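Side-chain contacts in putative NADP oxidoreductase BF3122 (Bacteroides fragilis, PDB 3D1L), which is a putative NADP oxidoreductase that probably binds NADP through a Rossmann-type nucleotide-binding domain, although its substrate is not established: residues Glu194-Tyr199 with Phe203-Pro208; Arg215-His218 with Thr224-Thr227. All blocks are in the same frame, centred on the assembly; numbering follows the deposited sequence. Where two conformers were deposited one is given.

Contact 1 (Glu194-Tyr199 with Phe203-Pro208)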
ATOM      1  N   GLU B 194       2.856   8.788   8.054  1.00 45.47           N
ATOM      2  CA  GLU B 194       2.959   9.678   9.217  1.00 46.12           C
ATOM      3  C   GLU B 194       4.406   9.845   9.625  1.00 45.92           C
ATOM      4  O   GLU B 194       4.853  10.956   9.933  1.00 45.77           O
ATOM      5  CB  GLU B 194       2.152   9.148  10.413  1.00 46.03           C
ATOM      6  CG  GLU B 194       0.649   9.396  10.309  1.00 46.81           C
ATOM      7  CD  GLU B 194      -0.119   8.903  11.537  1.00 47.53           C
ATOM      8  OE1 GLU B 194      -1.328   8.564  11.401  1.00 49.76           O
ATOM      9  OE2 GLU B 194       0.483   8.860  12.637  1.00 49.47           O
ATOM     10  N   LEU B 195       5.113   8.718   9.628  1.00 46.20           N
ATOM     11  CA  LEU B 195       6.521   8.664  10.001  0.50 46.08           C
ATOM     12  C   LEU B 195       7.390   9.419   9.000  1.00 46.36           C
ATOM     13  O   LEU B 195       8.226  10.234   9.389  1.00 46.45           O
ATOM     14  CB  LEU B 195       6.973   7.207  10.118  0.50 45.89           C
ATOM     15  CG  LEU B 195       8.459   6.871  10.270  0.50 45.41           C
ATOM     16  CD1 LEU B 195       8.990   7.236  11.645  0.50 45.53           C
ATOM     17  CD2 LEU B 195       8.646   5.402  10.000  0.50 45.16           C
ATOM     18  N   LEU B 196       7.187   9.144   7.716  1.00 46.64           N
ATOM     19  CA  LEU B 196       7.954   9.798   6.664  1.00 47.01           C
ATOM     20  C   LEU B 196       7.763  11.322   6.688  1.00 47.59           C
ATOM     21  O   LEU B 196       8.724  12.063   6.482  1.00 47.76           O
ATOM     22  CB  LEU B 196       7.633   9.193   5.285  1.00 46.83           C
ATOM     23  CG  LEU B 196       8.128   7.760   5.007  1.00 46.20           C
ATOM     24  CD1 LEU B 196       7.398   7.110   3.842  1.00 44.43           C
ATOM     25  CD2 LEU B 196       9.635   7.694   4.788  1.00 45.95           C
ATOM     26  N   LYS B 197       6.539  11.773   6.973  1.00 47.63           N
ATOM     27  CA  LYS B 197       6.226  13.196   7.123  1.00 48.38           C
ATOM     28  C   LYS B 197       6.967  13.838   8.302  1.00 49.05           C
ATOM     29  O   LYS B 197       7.457  14.975   8.198  1.00 48.75           O
ATOM     30  CB  LYS B 197       4.710  13.403   7.283  1.00 48.99           C
ATOM     31  CG  LYS B 197       4.250  14.870   7.221  1.00 49.15           C
ATOM     32  CD  LYS B 197       2.723  14.981   7.337  1.00 48.91           C
ATOM     33  CE  LYS B 197       2.292  16.409   7.694  1.00 47.62           C
ATOM     34  NZ  LYS B 197       0.801  16.479   7.840  1.00 48.96           N
ATOM     35  N   LYS B 198       7.053  13.118   9.418  1.00 49.17           N
ATOM     36  CA  LYS B 198       7.801  13.602  10.573  1.00 49.85           C
ATOM     37  C   LYS B 198       9.282  13.844  10.216  1.00 49.39           C
ATOM     38  O   LYS B 198       9.959  14.662  10.851  1.00 49.67           O
ATOM     39  CB  LYS B 198       7.655  12.628  11.749  1.00 49.92           C
ATOM     40  CG  LYS B 198       8.529  12.957  12.974  1.00 51.09           C
ATOM     41  CD  LYS B 198       8.190  12.040  14.152  1.00 51.51           C
ATOM     42  CE  LYS B 198       9.350  11.997  15.157  1.00 54.48           C
ATOM     43  NZ  LYS B 198       8.928  11.348  16.436  1.00 56.21           N
ATOM     44  N   TYR B 199       9.763  13.139   9.193  1.00 49.06           N
ATOM     45  CA  TYR B 199      11.143  13.267   8.696  1.00 48.20           C
ATOM     46  C   TYR B 199      11.211  13.906   7.314  1.00 47.97           C
ATOM     47  O   TYR B 199      12.146  13.651   6.553  1.00 48.10           O
ATOM     48  CB  TYR B 199      11.813  11.899   8.659  1.00 48.58           C
ATOM     49  CG  TYR B 199      12.139  11.383  10.024  1.00 48.11           C
ATOM     50  CD1 TYR B 199      13.352  11.709  10.634  1.00 48.06           C
ATOM     51  CD2 TYR B 199      11.235  10.596  10.718  1.00 46.60           C
ATOM     52  CE1 TYR B 199      13.658  11.253  11.905  1.00 48.36           C
ATOM     53  CE2 TYR B 199      11.531  10.127  11.990  1.00 47.63           C
ATOM     54  CZ  TYR B 199      12.742  10.467  12.583  1.00 48.79           C
ATOM     55  OH  TYR B 199      13.050  10.004  13.846  1.00 50.13           O
ATOM     56  N   PHE B 203       5.477  10.119   1.198  1.00 47.12           N
ATOM     57  CA  PHE B 203       5.005   8.751   1.307  1.00 46.64           C
ATOM     58  C   PHE B 203       5.352   7.942   0.062  1.00 46.52           C
ATOM     59  O   PHE B 203       5.630   6.753   0.150  1.00 46.15           O
ATOM     60  CB  PHE B 203       3.495   8.724   1.555  1.00 46.19           C
ATOM     61  CG  PHE B 203       2.867   7.398   1.244  1.00 46.01           C
ATOM     62  CD1 PHE B 203       3.072   6.297   2.098  1.00 42.70           C
ATOM     63  CD2 PHE B 203       2.114   7.226   0.067  1.00 44.85           C
ATOM     64  CE1 PHE B 203       2.517   5.053   1.788  1.00 44.50           C
ATOM     65  CE2 PHE B 203       1.538   5.976  -0.248  1.00 43.90           C
ATOM     66  CZ  PHE B 203       1.750   4.892   0.609  1.00 43.54           C
ATOM     67  N   ASP B 204       5.352   8.617  -1.079  1.00 46.58           N
ATOM     68  CA  ASP B 204       5.516   8.011  -2.403  1.00 47.27           C
ATOM     69  C   ASP B 204       6.726   7.097  -2.579  1.00 46.52           C
ATOM     70  O   ASP B 204       6.707   6.226  -3.451  1.00 46.46           O
ATOM     71  CB  ASP B 204       5.560   9.120  -3.460  1.00 47.81           C
ATOM     72  CG  ASP B 204       4.330  10.014  -3.412  1.00 51.95           C
ATOM     73  OD1 ASP B 204       3.258   9.590  -3.926  1.00 55.97           O
ATOM     74  OD2 ASP B 204       4.434  11.136  -2.847  1.00 54.90           O
ATOM     75  N   VAL B 205       7.770   7.301  -1.771  1.00 45.99           N
ATOM     76  CA  VAL B 205       8.986   6.470  -1.836  1.00 45.66           C
ATOM     77  C   VAL B 205       8.704   5.008  -1.449  1.00 45.24           C
ATOM     78  O   VAL B 205       9.542   4.121  -1.646  1.00 45.23           O
ATOM     79  CB  VAL B 205      10.165   7.028  -0.947  1.00 45.91           C
ATOM     80  CG1 VAL B 205      10.607   8.395  -1.415  1.00 45.29           C
ATOM     81  CG2 VAL B 205       9.810   7.048   0.565  1.00 45.34           C
HETATM   82  N   MSE B 206       7.519   4.781  -0.891  1.00 44.72           N
HETATM   83  CA  MSE B 206       7.114   3.475  -0.402  1.00 44.18           C
HETATM   84  C   MSE B 206       6.433   2.648  -1.488  1.00 44.28           C
HETATM   85  O   MSE B 206       6.385   1.430  -1.388  1.00 45.06           O
HETATM   86  CB  MSE B 206       6.172   3.636   0.801  1.00 43.95           C
HETATM   87  CG  MSE B 206       6.838   4.082   2.103  1.00 42.46           C
HETATM   88 SE   MSE B 206       8.118   2.825   2.891  0.50 43.46          SE
HETATM   89  CE  MSE B 206       9.685   3.877   2.571  1.00 39.22           C
ATOM     90  N   LEU B 207       5.922   3.310  -2.523  1.00 44.06           N
ATOM     91  CA  LEU B 207       5.096   2.656  -3.542  1.00 44.32           C
ATOM     92  C   LEU B 207       5.709   1.418  -4.213  1.00 44.92           C
ATOM     93  O   LEU B 207       5.036   0.390  -4.287  1.00 45.89           O
ATOM     94  CB  LEU B 207       4.547   3.663  -4.584  1.00 43.67           C
ATOM     95  CG  LEU B 207       3.582   4.739  -4.052  1.00 43.03           C
ATOM     96  CD1 LEU B 207       3.313   5.827  -5.123  1.00 42.97           C
ATOM     97  CD2 LEU B 207       2.272   4.153  -3.497  1.00 38.07           C
ATOM     98  N   PRO B 208       6.965   1.506  -4.708  1.00 44.73           N
ATOM     99  CA  PRO B 208       7.673   0.313  -5.204  1.00 44.73           C
ATOM    100  C   PRO B 208       7.628  -0.883  -4.247  1.00 44.57           C
ATOM    101  O   PRO B 208       7.425  -2.020  -4.697  1.00 44.30           O
ATOM    102  CB  PRO B 208       9.137   0.790  -5.322  1.00 44.42           C
ATOM    103  CG  PRO B 208       9.052   2.228  -5.586  1.00 44.75           C
ATOM    104  CD  PRO B 208       7.779   2.727  -4.881  1.00 44.74           C
TER
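Leu196, in the last turn of the long helix 168-198, reaches across a tight helix-loop-helix corner to Phe203, Val205 and Met206, where the chain re-enters a helical path. Residues 203-206 form a 3-10 turn, marked by the bond from Met206 N to Phe203 O (2.9 Å), and lead into helix 207-219. CD1 of Leu196 makes the closest contacts: it lies 3.5 Å from Met206 CG and 3.9 Å from Phe203 CA, while Val205 CG2 is more distant, 4.1 Å from that same CD1 and 4.3 Å from Leu196 CD2. The leucine CG stands beside its backbone N, opposite the carbonyl carbon (chi1 -70°), which directs the branched end toward residues 203-206. Met206, present as selenomethionine, crosses it at a slant; its chain bends at both chi2 and chi3, and CE finishes 4.2 Å from Leu196 CD1. The Phe203 ring packs against Tyr189 and Ala193, farther back along helix 168-198. Across the dimer interface, Leu195 meets Leu176 and Met206 meets Thr181 of the second subunit, and Glu194 OE1 forms a salt bridge with Arg265 NE of that subunit. No hydrogen bond joins the two segments. What joins them is therefore apolar burial and dispersion, with the branched end of Leu196 as the shared apolar partner of Val205 and Met206.

Contact 2 (Arg215-His218 with Thr224-Thr227). With MPR (2-mercapto-propion aldehyde), chain C.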
ATOM      1  N   ARG B 215       2.464  -8.055  -4.905  1.00 42.71           N
ATOM      2  CA  ARG B 215       2.672  -9.003  -6.010  0.50 43.22           C
ATOM      3  C   ARG B 215       3.274 -10.335  -5.545  1.00 43.43           C
ATOM      4  O   ARG B 215       2.972 -11.370  -6.122  1.00 44.28           O
ATOM      5  CB  ARG B 215       3.450  -8.374  -7.182  0.50 42.98           C
ATOM      6  CG  ARG B 215       4.930  -8.166  -6.970  0.50 42.39           C
ATOM      7  CD  ARG B 215       5.774  -9.104  -7.832  0.50 40.24           C
ATOM      8  NE  ARG B 215       7.110  -9.227  -7.264  0.50 38.45           N
ATOM      9  CZ  ARG B 215       7.703 -10.372  -6.931  0.50 37.12           C
ATOM     10  NH1 ARG B 215       7.112 -11.545  -7.135  0.50 35.66           N
ATOM     11  NH2 ARG B 215       8.911 -10.331  -6.399  0.50 36.62           N
ATOM     12  N   LYS B 216       4.066 -10.303  -4.483  1.00 43.77           N
ATOM     13  CA  LYS B 216       4.710 -11.488  -3.910  1.00 44.65           C
ATOM     14  C   LYS B 216       3.724 -12.597  -3.493  1.00 44.32           C
ATOM     15  O   LYS B 216       4.034 -13.792  -3.630  1.00 43.84           O
ATOM     16  CB  LYS B 216       5.517 -11.039  -2.689  1.00 45.24           C
ATOM     17  CG  LYS B 216       6.933 -11.540  -2.601  1.00 48.46           C
ATOM     18  CD  LYS B 216       7.806 -10.457  -1.960  1.00 52.69           C
ATOM     19  CE  LYS B 216       9.154 -11.004  -1.523  1.00 55.45           C
ATOM     20  NZ  LYS B 216      10.169  -9.896  -1.455  1.00 57.42           N
ATOM     21  N   VAL B 217       2.547 -12.213  -2.982  1.00 43.56           N
ATOM     22  CA  VAL B 217       1.608 -13.201  -2.432  1.00 43.38           C
ATOM     23  C   VAL B 217       0.726 -13.845  -3.488  1.00 43.99           C
ATOM     24  O   VAL B 217      -0.095 -14.707  -3.169  1.00 43.71           O
ATOM     25  CB  VAL B 217       0.754 -12.689  -1.214  1.00 43.54           C
ATOM     26  CG1 VAL B 217       1.641 -12.532   0.030  1.00 42.67           C
ATOM     27  CG2 VAL B 217       0.016 -11.407  -1.544  1.00 41.62           C
ATOM     28  N   HIS B 218       0.879 -13.410  -4.738  1.00 44.67           N
ATOM     29  CA  HIS B 218       0.307 -14.148  -5.867  1.00 45.81           C
ATOM     30  C   HIS B 218       1.070 -15.466  -6.063  1.00 46.63           C
ATOM     31  O   HIS B 218       0.478 -16.492  -6.377  1.00 46.86           O
ATOM     32  CB  HIS B 218       0.379 -13.318  -7.146  1.00 46.00           C
ATOM     33  CG  HIS B 218      -0.633 -12.217  -7.214  1.00 44.86           C
ATOM     34  ND1 HIS B 218      -1.672 -12.221  -8.115  1.00 44.25           N
ATOM     35  CD2 HIS B 218      -0.757 -11.071  -6.502  1.00 45.64           C
ATOM     36  CE1 HIS B 218      -2.394 -11.124  -7.964  1.00 45.16           C
ATOM     37  NE2 HIS B 218      -1.861 -10.408  -6.987  1.00 46.88           N
ATOM     38  N   THR B 224       5.276 -17.786   3.739  1.00 54.33           N
ATOM     39  CA  THR B 224       6.544 -18.030   3.039  1.00 53.89           C
ATOM     40  C   THR B 224       7.187 -16.703   2.581  1.00 53.38           C
ATOM     41  O   THR B 224       8.415 -16.583   2.513  1.00 53.18           O
ATOM     42  CB  THR B 224       6.323 -19.005   1.853  1.00 53.88           C
ATOM     43  OG1 THR B 224       5.709 -20.199   2.347  1.00 54.62           O
ATOM     44  CG2 THR B 224       7.649 -19.397   1.176  1.00 53.13           C
ATOM     45  N   ALA B 225       6.339 -15.715   2.310  1.00 52.64           N
ATOM     46  CA  ALA B 225       6.738 -14.417   1.780  1.00 52.54           C
ATOM     47  C   ALA B 225       7.310 -13.488   2.850  1.00 52.49           C
ATOM     48  O   ALA B 225       8.061 -12.571   2.534  1.00 53.01           O
ATOM     49  CB  ALA B 225       5.513 -13.745   1.098  1.00 52.10           C
ATOM     50  N   GLN B 226       6.933 -13.714   4.107  1.00 52.57           N
ATOM     51  CA  GLN B 226       7.367 -12.884   5.238  1.00 53.09           C
ATOM     52  C   GLN B 226       8.885 -12.686   5.265  1.00 53.89           C
ATOM     53  O   GLN B 226       9.653 -13.662   5.232  1.00 53.21           O
ATOM     54  CB  GLN B 226       6.901 -13.519   6.551  1.00 52.76           C
ATOM     55  CG  GLN B 226       7.034 -12.625   7.777  1.00 53.69           C
ATOM     56  CD  GLN B 226       6.098 -11.423   7.722  1.00 53.50           C
ATOM     57  OE1 GLN B 226       4.883 -11.582   7.628  1.00 55.81           O
ATOM     58  NE2 GLN B 226       6.661 -10.225   7.758  1.00 48.94           N
ATOM     59  N   THR B 227       9.302 -11.420   5.279  1.00 54.90           N
ATOM     60  CA  THR B 227      10.707 -11.043   5.443  1.00 55.56           C
ATOM     61  C   THR B 227      10.826 -10.096   6.653  1.00 55.70           C
ATOM     62  O   THR B 227       9.813  -9.786   7.313  1.00 55.68           O
ATOM     63  CB  THR B 227      11.308 -10.392   4.151  1.00 56.01           C
ATOM     64  OG1 THR B 227      10.524  -9.263   3.748  1.00 58.47           O
ATOM     65  CG2 THR B 227      11.363 -11.389   2.995  1.00 56.48           C
TER
HETATM   66  C1  MPR C 301      12.419  -5.915   4.271  0.50 54.46           C
HETATM   67  O   MPR C 301      12.741  -7.007   4.766  0.50 54.32           O
HETATM   68  C2  MPR C 301      11.522  -5.779   3.096  0.50 54.15           C
HETATM   69  C3  MPR C 301      11.277  -4.331   2.686  0.50 54.35           C
HETATM   70  S3  MPR C 301      10.103  -4.186   1.319  0.50 52.70           S
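Val217 and Ala225 make the close-packed part of this contact, where the end of helix 207-219 faces the short helix 222-225: Val217 CG1 rests 4.2 Å from Ala225 CB. Both residues are buried, and Asn186 of the second subunit packs against each of them. The looser side belongs to the partly exposed Lys216, which passes Ala225 without a close atom pair, Lys216 CE to Ala225 O being 4.5 Å; its ammonium has a long, weak ion pair with Glu212. Beyond Ala225 the chain leaves the helix at Gln226. The side-chain amide of Gln226 reaches forward along its own segment, NE2 donating to Thr227 O (3.2 Å) at 161° and in the carbonyl plane. The same amide bonds to Asn183 and Asn186 of the second subunit, so both of its polar ends are held. Thr227 belongs to the 2-mercapto-propion aldehyde pocket with Leu209 and Gly228; its chi1 of 56° brings the hydroxyl within reach of the ligand O, to which OG1 gives a weak hydrogen bond of 3.3 Å. Apolar contact thus joins the two helices, while the polar grip falls on the adjoining loop, the subunit interface and, loosely, the ligand.

Following the chain from the N-terminal, probably nucleotide-binding domain, helix 168-198 runs out to the corner at contact 1, which closes a three-residue gap just ahead of helix 207-219. Near the other end of that helix, contact 2 closes the next turn, five residues long and partly helical, and folds helix 222-225 back against it. The two closures follow in series, neither nesting nor crossing, with helix 207-219 as their common element; their centres lie 22 Å apart and their nearest atoms about 7 Å. They tie three successive helices of the C-terminal DUF2520-family region, consistent with the all-helical C-terminal domain of 6-phosphogluconate dehydrogenase-like proteins, and both abut the second subunit.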